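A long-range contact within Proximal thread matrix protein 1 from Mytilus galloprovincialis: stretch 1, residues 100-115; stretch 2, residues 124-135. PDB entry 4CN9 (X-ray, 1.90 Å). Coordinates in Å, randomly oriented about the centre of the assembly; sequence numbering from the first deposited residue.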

# COMPACT_ATOMS: atom_id res chain seq x y z
N GLN A 100 18.67 -12.97 -2.41
CA GLN A 100 18.41 -13.89 -3.51
C GLN A 100 17.37 -13.36 -4.47
O GLN A 100 16.53 -12.53 -4.13
CB GLN A 100 17.94 -15.24 -2.98
CG GLN A 100 19.02 -16.04 -2.28
CD GLN A 100 18.44 -17.21 -1.54
OE1 GLN A 100 17.41 -17.08 -0.85
NE2 GLN A 100 19.05 -18.37 -1.69
N PHE A 101 17.44 -13.89 -5.68
CA PHE A 101 16.60 -13.45 -6.78
C PHE A 101 16.03 -14.67 -7.49
O PHE A 101 16.75 -15.63 -7.72
CB PHE A 101 17.49 -12.68 -7.75
CG PHE A 101 16.79 -11.62 -8.49
CD1 PHE A 101 16.12 -11.92 -9.67
CD2 PHE A 101 16.79 -10.33 -8.04
CE1 PHE A 101 15.46 -10.94 -10.38
CE2 PHE A 101 16.13 -9.34 -8.75
CZ PHE A 101 15.48 -9.64 -9.91
N GLY A 102 14.74 -14.62 -7.82
CA GLY A 102 14.09 -15.64 -8.63
C GLY A 102 13.12 -15.03 -9.64
O GLY A 102 12.64 -13.91 -9.47
N VAL A 103 12.82 -15.78 -10.69
CA VAL A 103 11.93 -15.29 -11.72
C VAL A 103 10.92 -16.35 -12.09
O VAL A 103 11.26 -17.52 -12.32
CB VAL A 103 12.69 -14.89 -12.98
CG1 VAL A 103 11.71 -14.48 -14.07
CG2 VAL A 103 13.66 -13.77 -12.68
N VAL A 104 9.67 -15.91 -12.14
CA VAL A 104 8.54 -16.76 -12.47
C VAL A 104 7.79 -16.16 -13.65
O VAL A 104 7.40 -14.98 -13.62
CB VAL A 104 7.60 -16.82 -11.25
CG1 VAL A 104 6.28 -17.49 -11.61
CG2 VAL A 104 8.30 -17.53 -10.10
N GLN A 105 7.64 -16.95 -14.71
CA GLN A 105 6.91 -16.51 -15.91
C GLN A 105 5.44 -16.88 -15.77
O GLN A 105 5.10 -17.92 -15.22
CB GLN A 105 7.48 -17.16 -17.18
CG GLN A 105 8.95 -16.92 -17.42
CD GLN A 105 9.59 -17.93 -18.40
OE1 GLN A 105 10.67 -18.47 -18.14
NE2 GLN A 105 8.95 -18.16 -19.53
N PHE A 106 4.57 -16.02 -16.27
CA PHE A 106 3.14 -16.29 -16.20
C PHE A 106 2.41 -15.73 -17.41
O PHE A 106 2.73 -14.63 -17.90
CB PHE A 106 2.53 -15.71 -14.90
CG PHE A 106 2.21 -14.24 -15.00
CD1 PHE A 106 3.18 -13.28 -14.73
CD2 PHE A 106 0.94 -13.82 -15.38
CE1 PHE A 106 2.89 -11.92 -14.85
CE2 PHE A 106 0.64 -12.47 -15.50
CZ PHE A 106 1.61 -11.52 -15.23
N SER A 107 1.44 -16.51 -17.91
CA SER A 107 0.46 -16.05 -18.88
C SER A 107 -0.64 -17.11 -18.91
O SER A 107 -1.63 -17.03 -18.16
CB SER A 107 1.05 -15.78 -20.29
OG SER A 107 1.87 -16.82 -20.78
N GLN A 108 -0.46 -18.11 -19.76
CA GLN A 108 -1.23 -19.33 -19.65
C GLN A 108 -0.42 -20.27 -18.74
O GLN A 108 0.66 -20.77 -19.09
CB GLN A 108 -1.50 -19.94 -21.04
CG GLN A 108 -2.43 -21.15 -21.01
CD GLN A 108 -1.68 -22.42 -20.65
OE1 GLN A 108 -0.77 -22.84 -21.37
NE2 GLN A 108 -2.04 -23.02 -19.52
N GLY A 109 -0.91 -20.45 -17.53
CA GLY A 109 -0.14 -21.10 -16.49
C GLY A 109 1.12 -20.34 -16.08
O GLY A 109 1.40 -19.21 -16.52
N VAL A 110 1.92 -21.00 -15.25
CA VAL A 110 3.07 -20.39 -14.65
C VAL A 110 4.25 -21.32 -14.79
O VAL A 110 4.12 -22.51 -14.57
CB VAL A 110 2.80 -20.13 -13.15
CG1 VAL A 110 3.99 -19.51 -12.50
CG2 VAL A 110 1.56 -19.26 -12.97
N LYS A 111 5.40 -20.77 -15.14
CA LYS A 111 6.65 -21.53 -15.18
C LYS A 111 7.71 -20.81 -14.34
O LYS A 111 7.96 -19.63 -14.55
CB LYS A 111 7.15 -21.64 -16.62
CG LYS A 111 8.46 -22.38 -16.76
CD LYS A 111 9.07 -22.26 -18.15
CE LYS A 111 10.48 -22.88 -18.14
NZ LYS A 111 11.14 -22.87 -19.48
N THR A 112 8.33 -21.51 -13.39
CA THR A 112 9.46 -20.95 -12.67
C THR A 112 10.67 -20.97 -13.57
O THR A 112 11.08 -22.04 -14.01
CB THR A 112 9.75 -21.72 -11.37
OG1 THR A 112 8.69 -21.48 -10.43
CG2 THR A 112 11.06 -21.28 -10.75
N ALA A 113 11.21 -19.80 -13.90
CA ALA A 113 12.43 -19.76 -14.71
C ALA A 113 13.61 -20.26 -13.88
O ALA A 113 14.39 -21.10 -14.33
CB ALA A 113 12.70 -18.36 -15.23
N PHE A 114 13.74 -19.74 -12.68
CA PHE A 114 14.70 -20.26 -11.72
C PHE A 114 14.28 -19.83 -10.32
O PHE A 114 13.69 -18.76 -10.15
CB PHE A 114 16.14 -19.83 -12.05
CG PHE A 114 16.34 -18.34 -12.18
CD1 PHE A 114 16.64 -17.56 -11.07
CD2 PHE A 114 16.25 -17.72 -13.42
CE1 PHE A 114 16.82 -16.19 -11.19
CE2 PHE A 114 16.43 -16.37 -13.55
CZ PHE A 114 16.72 -15.60 -12.43
N PRO A 115 14.53 -20.68 -9.33
CA PRO A 115 14.22 -20.40 -7.93
C PRO A 115 15.25 -19.49 -7.25
O PRO A 115 16.35 -19.30 -7.78
CB PRO A 115 14.24 -21.78 -7.28
CG PRO A 115 15.24 -22.54 -8.09
CD PRO A 115 15.08 -22.05 -9.50
N ASP A 124 25.64 -14.85 -12.74
CA ASP A 124 24.87 -16.07 -12.97
C ASP A 124 23.36 -15.81 -13.03
O ASP A 124 22.66 -16.39 -13.87
CB ASP A 124 25.19 -17.09 -11.88
CG ASP A 124 26.54 -17.76 -12.08
OD1 ASP A 124 27.10 -17.63 -13.18
OD2 ASP A 124 27.02 -18.42 -11.15
N ILE A 125 22.86 -14.95 -12.15
CA ILE A 125 21.44 -14.58 -12.17
C ILE A 125 21.10 -13.89 -13.49
O ILE A 125 20.09 -14.20 -14.12
CB ILE A 125 21.06 -13.69 -10.97
CG1 ILE A 125 21.17 -14.48 -9.66
CG2 ILE A 125 19.66 -13.11 -11.15
CD1 ILE A 125 21.24 -13.59 -8.43
N LYS A 126 21.96 -12.97 -13.92
CA LYS A 126 21.70 -12.24 -15.16
C LYS A 126 21.69 -13.16 -16.39
O LYS A 126 20.88 -12.99 -17.30
CB LYS A 126 22.68 -11.06 -15.30
CG LYS A 126 22.40 -9.95 -14.28
CD LYS A 126 23.17 -8.66 -14.55
CE LYS A 126 24.67 -8.82 -14.34
NZ LYS A 126 25.37 -7.60 -14.81
N LYS A 127 22.57 -14.16 -16.39
CA LYS A 127 22.60 -15.18 -17.42
C LYS A 127 21.31 -16.01 -17.39
O LYS A 127 20.73 -16.32 -18.44
CB LYS A 127 23.82 -16.09 -17.21
CG LYS A 127 23.89 -17.31 -18.11
CD LYS A 127 24.33 -16.97 -19.52
CE LYS A 127 24.60 -18.24 -20.33
NZ LYS A 127 24.57 -17.99 -21.81
N GLY A 128 20.86 -16.36 -16.19
CA GLY A 128 19.57 -17.02 -16.05
C GLY A 128 18.45 -16.23 -16.69
O GLY A 128 17.62 -16.79 -17.40
N ILE A 129 18.42 -14.92 -16.44
CA ILE A 129 17.40 -14.06 -17.02
C ILE A 129 17.50 -14.06 -18.55
O ILE A 129 16.49 -14.20 -19.27
CB ILE A 129 17.55 -12.63 -16.48
CG1 ILE A 129 17.15 -12.57 -15.00
CG2 ILE A 129 16.71 -11.65 -17.30
CD1 ILE A 129 17.68 -11.36 -14.28
N GLN A 130 18.72 -13.92 -19.06
CA GLN A 130 18.94 -13.90 -20.50
C GLN A 130 18.48 -15.21 -21.16
O GLN A 130 17.94 -15.20 -22.28
CB GLN A 130 20.43 -13.65 -20.81
CG GLN A 130 20.70 -13.47 -22.29
CD GLN A 130 19.81 -12.40 -22.91
OE1 GLN A 130 19.61 -11.34 -22.33
NE2 GLN A 130 19.27 -12.68 -24.09
N ASP A 131 18.67 -16.32 -20.47
CA ASP A 131 18.38 -17.64 -21.01
C ASP A 131 16.90 -18.02 -20.93
O ASP A 131 16.52 -19.07 -21.42
CB ASP A 131 19.18 -18.71 -20.28
CG ASP A 131 20.65 -18.71 -20.67
OD1 ASP A 131 20.99 -18.10 -21.71
OD2 ASP A 131 21.45 -19.31 -19.93
N MET A 132 16.08 -17.18 -20.31
CA MET A 132 14.65 -17.47 -20.21
C MET A 132 14.03 -17.54 -21.58
O MET A 132 14.30 -16.71 -22.44
CB MET A 132 13.91 -16.38 -19.44
CG MET A 132 14.19 -16.28 -17.98
SD MET A 132 13.47 -14.72 -17.38
CE MET A 132 11.74 -15.05 -17.68
N VAL A 133 13.13 -18.51 -21.74
CA VAL A 133 12.36 -18.67 -22.96
C VAL A 133 10.89 -18.32 -22.71
O VAL A 133 10.17 -19.10 -22.07
CB VAL A 133 12.43 -20.13 -23.46
CG1 VAL A 133 11.70 -20.27 -24.79
CG2 VAL A 133 13.88 -20.57 -23.58
N PRO A 134 10.43 -17.16 -23.21
CA PRO A 134 9.01 -16.81 -23.06
C PRO A 134 8.13 -17.79 -23.79
O PRO A 134 8.49 -18.26 -24.87
CB PRO A 134 8.92 -15.43 -23.73
CG PRO A 134 10.29 -14.89 -23.66
CD PRO A 134 11.17 -16.09 -23.89
N ARG A 135 6.98 -18.10 -23.20
CA ARG A 135 6.12 -19.14 -23.74
C ARG A 135 5.04 -18.59 -24.68
O ARG A 135 4.43 -19.35 -25.43
CB ARG A 135 5.47 -19.93 -22.58
CG ARG A 135 6.46 -20.67 -21.70
CD ARG A 135 5.81 -21.14 -20.41
NE ARG A 135 5.18 -20.02 -19.73
CZ ARG A 135 4.07 -20.10 -18.99
NH1 ARG A 135 3.49 -21.26 -18.77
NH2 ARG A 135 3.57 -19.00 -18.46
O HOH W 1 12.34 -20.01 -19.29
O HOH W 2 9.79 -21.71 -21.90

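The apolar centre of this contact is a helix laid against the strand 100-106 and Phe-114, with each side contributing side chains at the helical and strand repeats. On the strand side, Phe-101, Val-103 and Gln-105 alternate toward the other stretch, while Val-104 and Phe-106 point away. On the helix side, Ile-125 and Ile-129 sit four residues, about one turn, apart. The pairing follows: Phe-101 CB meets Ile-125 CD1 at 3.9 Å, and Val-103 CG2 lies 4.4 Å from Ile-129 CG1. Phe-114, just past the corner at Ala-113 and still bonded to Val-103 through its backbone, uses its p rotamer to bring the tip of the ring against both isoleucines, its CZ 4.1 Å from Ile-125 CG2 and 4.0 Å from Ile-129 CG1.

That ring also needs room against the helix backbone, and Gly-128 supplies it. Phe-114 CE2 comes within 3.7 Å of Gly-128 C; an ideal CB on Gly-128 would sit only 3.1 Å from the same CE2, so the bare backbone is what allows this close approach.

Beyond the helix, Met-132 extends the apolar surface. Its CG packs on Ala-113 CB at 3.8 Å, and its terminal CE reaches Val-103 CG1 at 3.7 Å and the aliphatic CG of Gln-105 at 3.4 Å. The strands beneath are tied by backbone bonds of their own, Val-103 N to Phe-114 O at 3.2 Å and Gln-105 N to Lys-111 O at 2.7 Å, so residues far apart along stretch 1 present one surface.

Gln-105 marks the change to polar chemistry. Its CG serves the methionine, while its NE2 donates to Val-133 O at 3.0 Å, satisfying a carbonyl in a segment without regular structure. A water accepts from Val-133 N at 3.0 Å and from Lys-111 NZ at 3.1 Å, and donates to Gln-105 OE1 at 2.5 Å. A second accepts from Lys-111 NZ at 3.0 Å and donates to Val-133 O at 2.6 Å. The amine of Lys-111 thus joins the contact through solvent.

At the outer end Arg-135, which has the largest area covered by the other stretch, reaches into the turn linking the strands. Arg-135 NH2 donates to Gly-109 O at 2.9 Å in a nearly straight bond, and Arg-135 NH1 makes a weak, bent one to Gln-108 O at 2.9 Å. Ser-107 N, 3.3 Å from Arg-135 NH2, is a donor too, and bonds instead to Gly-109 O at 3.0 Å, so one carbonyl serves both. Lys-111 CB covers one guanidinium face, 4.0 Å from Arg-135 NE. The rule is legible: apolar side chains fill the centre, and backbone carbonyls anchor the edge.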